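Fe-superoxide dismutase homolog (Plasmodium berghei, PDB 2A03) destroys superoxide radicals, converting them to hydrogen peroxide and molecular oxygen at a single metal ion held in each subunit. Local coordinates at residues A[78-83]-A[131-136]. Numbering follows the deposited sequence.
Sequences QIWNHS and WGWLAL. With MN (manganese (II) ion), chain C.
The indole of W131 drives its benzo edge into the face of a metal ligand, H82. The planes stand at 83°, a T-shaped pair, with W131 CH2 over the centre of the imidazole. H82 NE2 binds the manganese ion at 2.1 Å; H35, D166 and H170 are the other protein ligands. H82 ND1 donates to Q78 O at 2.6 Å, with the acceptor in the ring plane. This carbonyl takes the helical H82 N from the opposite face.

The same indole meets two more residues of helix 70-87. N81 CB sits over its six-membered ring in a CH-pi contact, 3.7 Å from the centroid. At its edge, W131 NE1 makes a weak, bent bond to Q78 OE1 (3.1 Å, 129°). N81 ND2 gives OE1 a straighter bond of 3.1 Å; A150 and N152 also hold this amide. Q78 bends at chi2 (-69°), which turns its amide toward the metal. There Q78 NE2 donates to the metal-bound water, and Y43 is a second partner.

Farther along strand 130-136, W133 CH2 meets N81 OD1, and W133 CZ3 lies 3.9 Å from W80 CZ3. These contacts join the alpha-hairpin domain to the central strand of the C-terminal sheet. Q78 is thus second-shell, and N81 fixes its amide from the layer behind. W131 probably helps to hold the H82 ring. A glutamine on the metal-bound water is a family hallmark, thought to tune the metal's redox potential. Its place on a helix of the N-terminal domain is that of the iron enzymes, consistent with iron as natural cofactor although manganese is bound here.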
loop_
_atom_site.group_PDB
_atom_site.type_symbol
_atom_site.label_atom_id
_atom_site.label_comp_id
_atom_site.label_asym_id
_atom_site.label_seq_id
_atom_site.Cartn_x
_atom_site.Cartn_y
_atom_site.Cartn_z
ATOM N N GLN A 78 -0.785 -13.213 4.088
ATOM C CA GLN A 78 -1.956 -12.463 3.628
ATOM C C GLN A 78 -3.193 -13.343 3.599
ATOM O O GLN A 78 -4.299 -12.860 3.848
ATOM C CB GLN A 78 -1.713 -11.795 2.254
ATOM C CG GLN A 78 -0.796 -10.547 2.329
ATOM C CD GLN A 78 -1.454 -9.360 3.050
ATOM O OE1 GLN A 78 -1.461 -9.290 4.278
ATOM N NE2 GLN A 78 -2.005 -8.422 2.276
ATOM N N ILE A 79 -3.022 -14.628 3.308
ATOM C CA ILE A 79 -4.153 -15.551 3.365
ATOM C C ILE A 79 -4.698 -15.574 4.802
ATOM O O ILE A 79 -5.906 -15.429 5.027
ATOM C CB ILE A 79 -3.761 -16.988 2.946
ATOM C CG1 ILE A 79 -3.263 -17.034 1.499
ATOM C CG2 ILE A 79 -4.945 -17.931 3.121
ATOM C CD1 ILE A 79 -2.671 -18.386 1.085
ATOM N N TRP A 80 -3.794 -15.754 5.760
ATOM C CA TRP A 80 -4.158 -15.843 7.167
ATOM C C TRP A 80 -4.752 -14.527 7.657
ATOM O O TRP A 80 -5.770 -14.517 8.337
ATOM C CB TRP A 80 -2.935 -16.220 8.031
ATOM C CG TRP A 80 -3.325 -16.575 9.424
ATOM C CD1 TRP A 80 -3.618 -17.825 9.898
ATOM C CD2 TRP A 80 -3.519 -15.671 10.532
ATOM N NE1 TRP A 80 -3.973 -17.753 11.214
ATOM C CE2 TRP A 80 -3.933 -16.444 11.626
ATOM C CE3 TRP A 80 -3.400 -14.291 10.687
ATOM C CZ2 TRP A 80 -4.210 -15.889 12.870
ATOM C CZ3 TRP A 80 -3.677 -13.737 11.906
ATOM C CH2 TRP A 80 -4.086 -14.535 12.991
ATOM N N ASN A 81 -4.081 -13.424 7.327
ATOM C CA ASN A 81 -4.533 -12.095 7.728
ATOM C C ASN A 81 -5.965 -11.802 7.227
ATOM O O ASN A 81 -6.801 -11.316 7.983
ATOM C CB ASN A 81 -3.581 -11.009 7.220
ATOM C CG ASN A 81 -2.174 -11.109 7.805
ATOM O OD1 ASN A 81 -1.949 -11.727 8.851
ATOM N ND2 ASN A 81 -1.206 -10.488 7.107
ATOM N N HIS A 82 -6.243 -12.095 5.958
ATOM C CA HIS A 82 -7.566 -11.818 5.395
ATOM C C HIS A 82 -8.647 -12.681 5.992
ATOM O O HIS A 82 -9.715 -12.183 6.307
ATOM C CB HIS A 82 -7.568 -11.941 3.884
ATOM C CG HIS A 82 -6.930 -10.773 3.222
ATOM N ND1 HIS A 82 -5.567 -10.683 3.041
ATOM C CD2 HIS A 82 -7.457 -9.615 2.761
ATOM C CE1 HIS A 82 -5.284 -9.521 2.480
ATOM N NE2 HIS A 82 -6.413 -8.850 2.310
ATOM N N SER A 83 -8.361 -13.959 6.184
ATOM C CA SER A 83 -9.296 -14.824 6.897
ATOM C C SER A 83 -9.596 -14.286 8.299
ATOM O O SER A 83 -10.731 -14.361 8.756
ATOM C CB SER A 83 -8.772 -16.268 6.958
ATOM O OG SER A 83 -8.737 -16.808 5.646
ATOM N N TRP A 131 -1.830 -3.343 8.553
ATOM C CA TRP A 131 -2.865 -3.883 9.390
ATOM C C TRP A 131 -2.769 -3.256 10.782
ATOM O O TRP A 131 -1.677 -2.957 11.280
ATOM C CB TRP A 131 -2.651 -5.393 9.538
ATOM C CG TRP A 131 -2.655 -6.148 8.246
ATOM C CD1 TRP A 131 -1.600 -6.356 7.420
ATOM C CD2 TRP A 131 -3.772 -6.801 7.648
ATOM N NE1 TRP A 131 -1.993 -7.072 6.322
ATOM C CE2 TRP A 131 -3.323 -7.364 6.437
ATOM C CE3 TRP A 131 -5.119 -6.953 8.008
ATOM C CZ2 TRP A 131 -4.168 -8.082 5.584
ATOM C CZ3 TRP A 131 -5.958 -7.651 7.157
ATOM C CH2 TRP A 131 -5.478 -8.211 5.962
ATOM N N GLY A 132 -3.925 -3.061 11.406
ATOM C CA GLY A 132 -4.000 -2.779 12.838
ATOM C C GLY A 132 -4.524 -4.009 13.559
ATOM O O GLY A 132 -5.328 -4.756 13.015
ATOM N N TRP A 133 -4.058 -4.210 14.785
ATOM C CA TRP A 133 -4.388 -5.395 15.561
ATOM C C TRP A 133 -4.709 -5.049 16.997
ATOM O O TRP A 133 -4.001 -4.253 17.629
ATOM C CB TRP A 133 -3.209 -6.371 15.598
ATOM C CG TRP A 133 -2.671 -6.751 14.249
ATOM C CD1 TRP A 133 -1.714 -6.087 13.531
ATOM C CD2 TRP A 133 -3.029 -7.904 13.476
ATOM N NE1 TRP A 133 -1.477 -6.742 12.353
ATOM C CE2 TRP A 133 -2.254 -7.869 12.297
ATOM C CE3 TRP A 133 -3.933 -8.967 13.666
ATOM C CZ2 TRP A 133 -2.366 -8.843 11.293
ATOM C CZ3 TRP A 133 -4.039 -9.948 12.669
ATOM C CH2 TRP A 133 -3.265 -9.875 11.498
ATOM N N LEU A 134 -5.785 -5.649 17.499
ATOM C CA LEU A 134 -5.958 -5.843 18.929
ATOM C C LEU A 134 -5.341 -7.202 19.257
ATOM O O LEU A 134 -5.668 -8.209 18.616
ATOM C CB LEU A 134 -7.427 -5.832 19.320
ATOM C CG LEU A 134 -7.714 -6.093 20.806
ATOM C CD1 LEU A 134 -6.970 -5.111 21.730
ATOM C CD2 LEU A 134 -9.200 -5.996 21.054
ATOM N N ALA A 135 -4.431 -7.226 20.226
ATOM C CA ALA A 135 -3.722 -8.452 20.553
ATOM C C ALA A 135 -3.501 -8.616 22.056
ATOM O O ALA A 135 -3.439 -7.637 22.799
ATOM C CB ALA A 135 -2.370 -8.487 19.815
ATOM N N LEU A 136 -3.387 -9.869 22.494
ATOM C CA LEU A 136 -3.039 -10.158 23.883
ATOM C C LEU A 136 -1.531 -10.339 23.953
ATOM O O LEU A 136 -0.954 -11.127 23.194
ATOM C CB LEU A 136 -3.735 -11.417 24.369
ATOM C CG LEU A 136 -3.715 -11.644 25.881
ATOM C CD1 LEU A 136 -4.585 -10.627 26.617
ATOM C CD2 LEU A 136 -4.190 -13.061 26.184
HETATM MN MN MN C . -6.704 -6.811 2.049
HETATM O O HOH W 1 -4.482 -6.618 2.653
#